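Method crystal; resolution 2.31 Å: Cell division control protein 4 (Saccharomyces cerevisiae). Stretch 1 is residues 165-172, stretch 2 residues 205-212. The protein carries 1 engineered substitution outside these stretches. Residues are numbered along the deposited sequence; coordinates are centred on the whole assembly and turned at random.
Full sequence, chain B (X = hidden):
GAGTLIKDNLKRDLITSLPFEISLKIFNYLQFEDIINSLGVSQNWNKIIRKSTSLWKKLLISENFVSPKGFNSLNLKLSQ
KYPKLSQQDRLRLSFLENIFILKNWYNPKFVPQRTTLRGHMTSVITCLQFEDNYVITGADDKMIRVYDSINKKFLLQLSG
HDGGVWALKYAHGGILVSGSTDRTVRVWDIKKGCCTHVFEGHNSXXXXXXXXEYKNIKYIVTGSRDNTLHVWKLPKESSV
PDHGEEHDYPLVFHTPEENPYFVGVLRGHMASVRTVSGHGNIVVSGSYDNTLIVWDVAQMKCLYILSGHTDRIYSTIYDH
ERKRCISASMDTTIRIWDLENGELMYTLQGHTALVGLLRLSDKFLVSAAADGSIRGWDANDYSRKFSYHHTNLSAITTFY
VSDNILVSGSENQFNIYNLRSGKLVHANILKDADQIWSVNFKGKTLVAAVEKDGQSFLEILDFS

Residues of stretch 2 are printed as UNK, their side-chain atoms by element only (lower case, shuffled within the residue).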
ATOM      1  N   VAL B 165      24.919 -11.755  14.585  1.00 49.65           N
ATOM      2  CA  VAL B 165      23.987 -11.836  13.469  1.00 48.24           C
ATOM      3  C   VAL B 165      23.707 -10.437  12.947  1.00 47.87           C
ATOM      4  O   VAL B 165      23.271  -9.569  13.699  1.00 48.96           O
ATOM      5  CB  VAL B 165      22.654 -12.470  13.909  1.00 45.35           C
ATOM      6  CG1 VAL B 165      21.711 -12.602  12.726  1.00 38.96           C
ATOM      7  CG2 VAL B 165      22.899 -13.825  14.571  1.00 42.62           C
ATOM      8  N   TRP B 166      23.950 -10.213  11.662  1.00 48.93           N
ATOM      9  CA  TRP B 166      23.808  -8.874  11.103  1.00 48.29           C
ATOM     10  C   TRP B 166      22.858  -8.789   9.911  1.00 45.95           C
ATOM     11  O   TRP B 166      22.626  -7.708   9.372  1.00 46.82           O
ATOM     12  CB  TRP B 166      25.180  -8.291  10.754  1.00 53.32           C
ATOM     13  CG  TRP B 166      25.923  -7.835  11.962  1.00 59.50           C
ATOM     14  CD1 TRP B 166      26.696  -8.598  12.785  1.00 61.57           C
ATOM     15  CD2 TRP B 166      25.949  -6.508  12.502  1.00 64.94           C
ATOM     16  NE1 TRP B 166      27.211  -7.828  13.799  1.00 62.79           N
ATOM     17  CE2 TRP B 166      26.768  -6.542  13.648  1.00 65.64           C
ATOM     18  CE3 TRP B 166      25.364  -5.296  12.122  1.00 63.27           C
ATOM     19  CZ2 TRP B 166      27.015  -5.407  14.422  1.00 66.58           C
ATOM     20  CZ3 TRP B 166      25.612  -4.171  12.889  1.00 64.14           C
ATOM     21  CH2 TRP B 166      26.429  -4.235  14.027  1.00 65.33           C
ATOM     22  N   ALA B 167      22.301  -9.926   9.510  1.00 46.44           N
ATOM     23  CA  ALA B 167      21.328  -9.941   8.422  1.00 45.35           C
ATOM     24  C   ALA B 167      20.323 -11.075   8.597  1.00 45.83           C
ATOM     25  O   ALA B 167      20.695 -12.202   8.930  1.00 43.17           O
ATOM     26  CB  ALA B 167      22.033 -10.046   7.079  1.00 49.86           C
ATOM     27  N   LEU B 168      19.050 -10.758   8.380  1.00 43.73           N
ATOM     28  CA  LEU B 168      17.962 -11.720   8.529  1.00 45.51           C
ATOM     29  C   LEU B 168      16.963 -11.570   7.395  1.00 43.76           C
ATOM     30  O   LEU B 168      16.643 -10.455   6.992  1.00 44.46           O
ATOM     31  CB  LEU B 168      17.214 -11.482   9.840  1.00 48.71           C
ATOM     32  CG  LEU B 168      17.726 -12.083  11.142  1.00 57.31           C
ATOM     33  CD1 LEU B 168      16.758 -11.728  12.259  1.00 59.22           C
ATOM     34  CD2 LEU B 168      17.880 -13.588  11.012  1.00 58.54           C
ATOM     35  N   LYS B 169      16.454 -12.690   6.897  1.00 42.41           N
ATOM     36  CA  LYS B 169      15.398 -12.648   5.894  1.00 46.14           C
ATOM     37  C   LYS B 169      14.446 -13.821   6.058  1.00 49.67           C
ATOM     38  O   LYS B 169      14.846 -14.981   5.965  1.00 54.11           O
ATOM     39  CB  LYS B 169      15.979 -12.642   4.482  1.00 48.53           C
ATOM     40  CG  LYS B 169      14.983 -12.254   3.397  1.00 52.60           C
ATOM     41  CD  LYS B 169      14.706 -10.760   3.412  1.00 54.97           C
ATOM     42  CE  LYS B 169      13.778 -10.355   2.279  1.00 61.35           C
ATOM     43  NZ  LYS B 169      13.728  -8.870   2.093  1.00 60.82           N
ATOM     44  N   TYR B 170      13.182 -13.507   6.306  1.00 47.91           N
ATOM     45  CA  TYR B 170      12.156 -14.527   6.432  1.00 44.96           C
ATOM     46  C   TYR B 170      11.727 -14.982   5.042  1.00 45.61           C
ATOM     47  O   TYR B 170      11.534 -14.163   4.145  1.00 45.09           O
ATOM     48  CB  TYR B 170      10.961 -13.979   7.211  1.00 40.63           C
ATOM     49  CG  TYR B 170       9.869 -14.993   7.438  1.00 43.32           C
ATOM     50  CD1 TYR B 170       9.904 -15.838   8.536  1.00 43.10           C
ATOM     51  CD2 TYR B 170       8.803 -15.106   6.557  1.00 44.88           C
ATOM     52  CE1 TYR B 170       8.911 -16.771   8.749  1.00 46.92           C
ATOM     53  CE2 TYR B 170       7.803 -16.035   6.763  1.00 45.22           C
ATOM     54  CZ  TYR B 170       7.863 -16.864   7.862  1.00 46.52           C
ATOM     55  OH  TYR B 170       6.872 -17.793   8.075  1.00 50.21           O
ATOM     56  N   ALA B 171      11.587 -16.290   4.861  1.00 45.82           N
ATOM     57  CA  ALA B 171      11.189 -16.831   3.566  1.00 48.94           C
ATOM     58  C   ALA B 171       9.693 -17.131   3.521  1.00 52.73           C
ATOM     59  O   ALA B 171       8.907 -16.356   2.969  1.00 56.84           O
ATOM     60  CB  ALA B 171      11.998 -18.081   3.242  1.00 50.08           C
ATOM     61  N   HIS B 172       9.312 -18.257   4.116  1.00 50.06           N
ATOM     62  CA  HIS B 172       7.930 -18.719   4.134  1.00 51.74           C
ATOM     63  C   HIS B 172       7.868 -19.958   5.012  1.00 56.25           C
ATOM     64  O   HIS B 172       8.867 -20.663   5.162  1.00 56.77           O
ATOM     65  CB  HIS B 172       7.469 -19.093   2.727  1.00 54.50           C
ATOM     66  CG  HIS B 172       8.204 -20.262   2.149  1.00 66.51           C
ATOM     67  ND1 HIS B 172       9.418 -20.136   1.506  1.00 70.07           N
ATOM     68  CD2 HIS B 172       7.905 -21.583   2.130  1.00 74.08           C
ATOM     69  CE1 HIS B 172       9.830 -21.327   1.109  1.00 77.27           C
ATOM     70  NE2 HIS B 172       8.931 -22.222   1.475  1.00 80.61           N
ATOM     71  N   UNK B 205      32.743 -11.135   6.721  1.00 57.41           N
ATOM     72  CA  UNK B 205      31.416 -10.958   7.314  1.00 56.27           C
ATOM     73  C   UNK B 205      30.308 -10.856   6.270  1.00 52.78           C
ATOM     74  O   UNK B 205      30.415 -10.087   5.316  1.00 52.18           O
ATOM     75  o   UNK B 205      32.134  -9.903   9.392  1.00 58.25           O
ATOM     76  c   UNK B 205      31.364  -9.692   8.202  1.00 58.22           C
ATOM     77  c   UNK B 205      29.926  -9.358   8.588  1.00 54.36           C
ATOM     78  N   UNK B 206      29.249 -11.641   6.449  1.00 51.50           N
ATOM     79  CA  UNK B 206      28.053 -11.496   5.627  1.00 53.67           C
ATOM     80  C   UNK B 206      27.311 -10.247   6.090  1.00 51.10           C
ATOM     81  O   UNK B 206      26.760 -10.218   7.185  1.00 54.58           O
ATOM     82  c   UNK B 206      25.936 -12.563   4.805  1.00 43.45           C
ATOM     83  c   UNK B 206      27.123 -12.719   5.739  1.00 49.66           C
ATOM     84  c   UNK B 206      27.885 -14.004   5.423  1.00 53.78           C
ATOM     85  N   UNK B 207      27.309  -9.214   5.253  1.00 50.91           N
ATOM     86  CA  UNK B 207      26.818  -7.899   5.662  1.00 51.60           C
ATOM     87  C   UNK B 207      25.334  -7.683   5.382  1.00 50.94           C
ATOM     88  O   UNK B 207      24.659  -6.953   6.105  1.00 58.90           O
ATOM     89  c   UNK B 207      26.297  -3.635   8.074  1.00 58.58           C
ATOM     90  c   UNK B 207      27.378  -5.413   5.541  1.00 55.78           C
ATOM     91  n   UNK B 207      25.242  -4.442   8.038  1.00 54.46           N
ATOM     92  n   UNK B 207      27.469  -4.047   7.599  1.00 58.85           N
ATOM     93  c   UNK B 207      27.699  -5.368   7.023  1.00 58.05           C
ATOM     94  n   UNK B 207      26.181  -2.417   8.586  1.00 56.23           N
ATOM     95  c   UNK B 207      27.630  -6.797   4.980  1.00 52.65           C
ATOM     96  N   UNK B 208      24.832  -8.317   4.330  1.00 44.77           N
ATOM     97  CA  UNK B 208      23.458  -8.109   3.897  1.00 41.13           C
ATOM     98  C   UNK B 208      22.995  -9.326   3.114  1.00 45.40           C
ATOM     99  O   UNK B 208      23.817 -10.158   2.725  1.00 50.64           O
ATOM    100  c   UNK B 208      23.372  -6.861   3.012  1.00 37.55           C
ATOM    101  s   UNK B 208      24.393  -6.949   1.497  1.00 49.76           S
ATOM    102  N   UNK B 209      21.688  -9.431   2.881  1.00 41.65           N
ATOM    103  CA  UNK B 209      21.151 -10.537   2.090  1.00 47.05           C
ATOM    104  C   UNK B 209      19.701 -10.323   1.658  1.00 42.35           C
ATOM    105  O   UNK B 209      18.960  -9.559   2.278  1.00 43.77           O
ATOM    106  c   UNK B 209      21.135 -12.952   5.084  1.00 63.51           C
ATOM    107  c   UNK B 209      21.307 -11.874   2.833  1.00 56.50           C
ATOM    108  c   UNK B 209      20.365 -12.262   3.973  1.00 60.62           C
ATOM    109  c   UNK B 209      19.271 -13.172   3.458  1.00 62.86           C
ATOM    110  N   UNK B 210      19.311 -11.000   0.582  1.00 36.75           N
ATOM    111  CA  UNK B 210      17.934 -10.977   0.102  1.00 38.74           C
ATOM    112  C   UNK B 210      17.571 -12.351  -0.445  1.00 44.86           C
ATOM    113  O   UNK B 210      18.453 -13.153  -0.749  1.00 48.48           O
ATOM    114  c   UNK B 210      17.761  -9.925  -0.995  1.00 40.47           C
ATOM    115  o   UNK B 210      15.412 -10.103  -0.563  1.00 45.34           O
ATOM    116  c   UNK B 210      16.317  -9.468  -1.150  1.00 44.77           C
ATOM    117  o   UNK B 210      16.090  -8.469  -1.865  1.00 43.21           O
ATOM    118  N   UNK B 211      16.274 -12.619  -0.565  1.00 44.55           N
ATOM    119  CA  UNK B 211      15.796 -13.861  -1.160  1.00 44.81           C
ATOM    120  C   UNK B 211      14.872 -13.555  -2.329  1.00 49.22           C
ATOM    121  O   UNK B 211      13.927 -12.776  -2.192  1.00 52.89           O
ATOM    122  c   UNK B 211      15.894 -15.035   1.073  1.00 49.82           C
ATOM    123  c   UNK B 211      15.177 -15.850   2.131  1.00 39.42           C
ATOM    124  c   UNK B 211      14.545 -16.015  -0.809  1.00 48.48           C
ATOM    125  c   UNK B 211      15.026 -14.724  -0.149  1.00 49.98           C
ATOM    126  N   UNK B 212      15.142 -14.161  -3.480  1.00 49.86           N
ATOM    127  CA  UNK B 212      14.310 -13.937  -4.655  1.00 45.51           C
ATOM    128  C   UNK B 212      13.706 -15.242  -5.150  1.00 54.59           C
ATOM    129  O   UNK B 212      14.237 -16.318  -4.883  1.00 60.30           O
ATOM    130  c   UNK B 212      16.203 -14.220  -6.290  1.00 43.03           C
ATOM    131  c   UNK B 212      15.692 -11.958  -5.331  1.00 34.75           C
ATOM    132  c   UNK B 212      15.105 -13.282  -5.793  1.00 39.93           C
TER

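Position 205 carries three side-chain atoms, a first carbon bearing one oxygen and one carbon. This beta-branched hydroxyl side chain stays out of contact with stretch 1, and its oxygen is hydrogen-bonded elsewhere in the structure; the residue is Thr205. At position 206 three carbons form a simple fork, with no polar atom. The fork stays beyond contact range, and the link to stretch 1 is instead a loose one from the backbone O to Trp166 CB, at 4.4 Å. The residue is Val206.

Position 207 has a chain of three carbons, then a nitrogen, then a carbon carrying two more nitrogens, a planar guanidinium that identifies Arg207. Its CA-to-CB bond points away from stretch 1, yet the end of the chain comes nearer, bringing NH1 to 4.2 Å from Trp166 CE3. The indole carbon lies over one face of the guanidinium, while the approach to the indole itself is oblique. NE and NH2 are hydrogen-bonded elsewhere in the structure.

At position 208 one carbon is followed by a sulfur, which ends the chain: Cys208. Its CA-to-CB bond points away, leaving its CA to pack 4.0 Å from Ala167 CB.

Position 209 has four carbons forked at the second, the pattern of Leu209. Its CA-to-CB bond points toward stretch 1, where CD2 lies 3.6 Å from Ala167 CB and CD1 3.5 Å from Lys169 CB, so the two methyls of the fork meet different residues.

Position 210 shows two carbons, the second carrying two oxygens, a carboxylate and hence Asp210. Although its CA-to-CB bond points away, OD1 forms a salt bridge with Lys169 NZ at 3.4 Å and also accepts a hydrogen bond of 2.7 Å from the backbone N of position 211. OD2 is hydrogen-bonded elsewhere in the structure.

Position 211 has four carbons forked at the first, with one arm two carbons long: Ile211. Its CG1 lies 3.7 Å from Lys169 CG, and CD1 reaches Ala171 CB at 4.0 Å. Position 212 again has three carbons in a simple fork, but they stay well out of reach of stretch 1; this is Val212.

The two strands run nearly parallel, with 4° between their directions and a closest axial approach of 5.8 Å. No hydrogen bond joins the stretches; the contact consists of packing, mostly by side chains, and one salt bridge. Leu209 and Ile211 pack against Ala167, Ala171 and the aliphatic part of Lys169, whose amino end pairs with Asp210. Together the stretches bury 468 Å².

Stretch 2 (205-212) TVRCLDIV
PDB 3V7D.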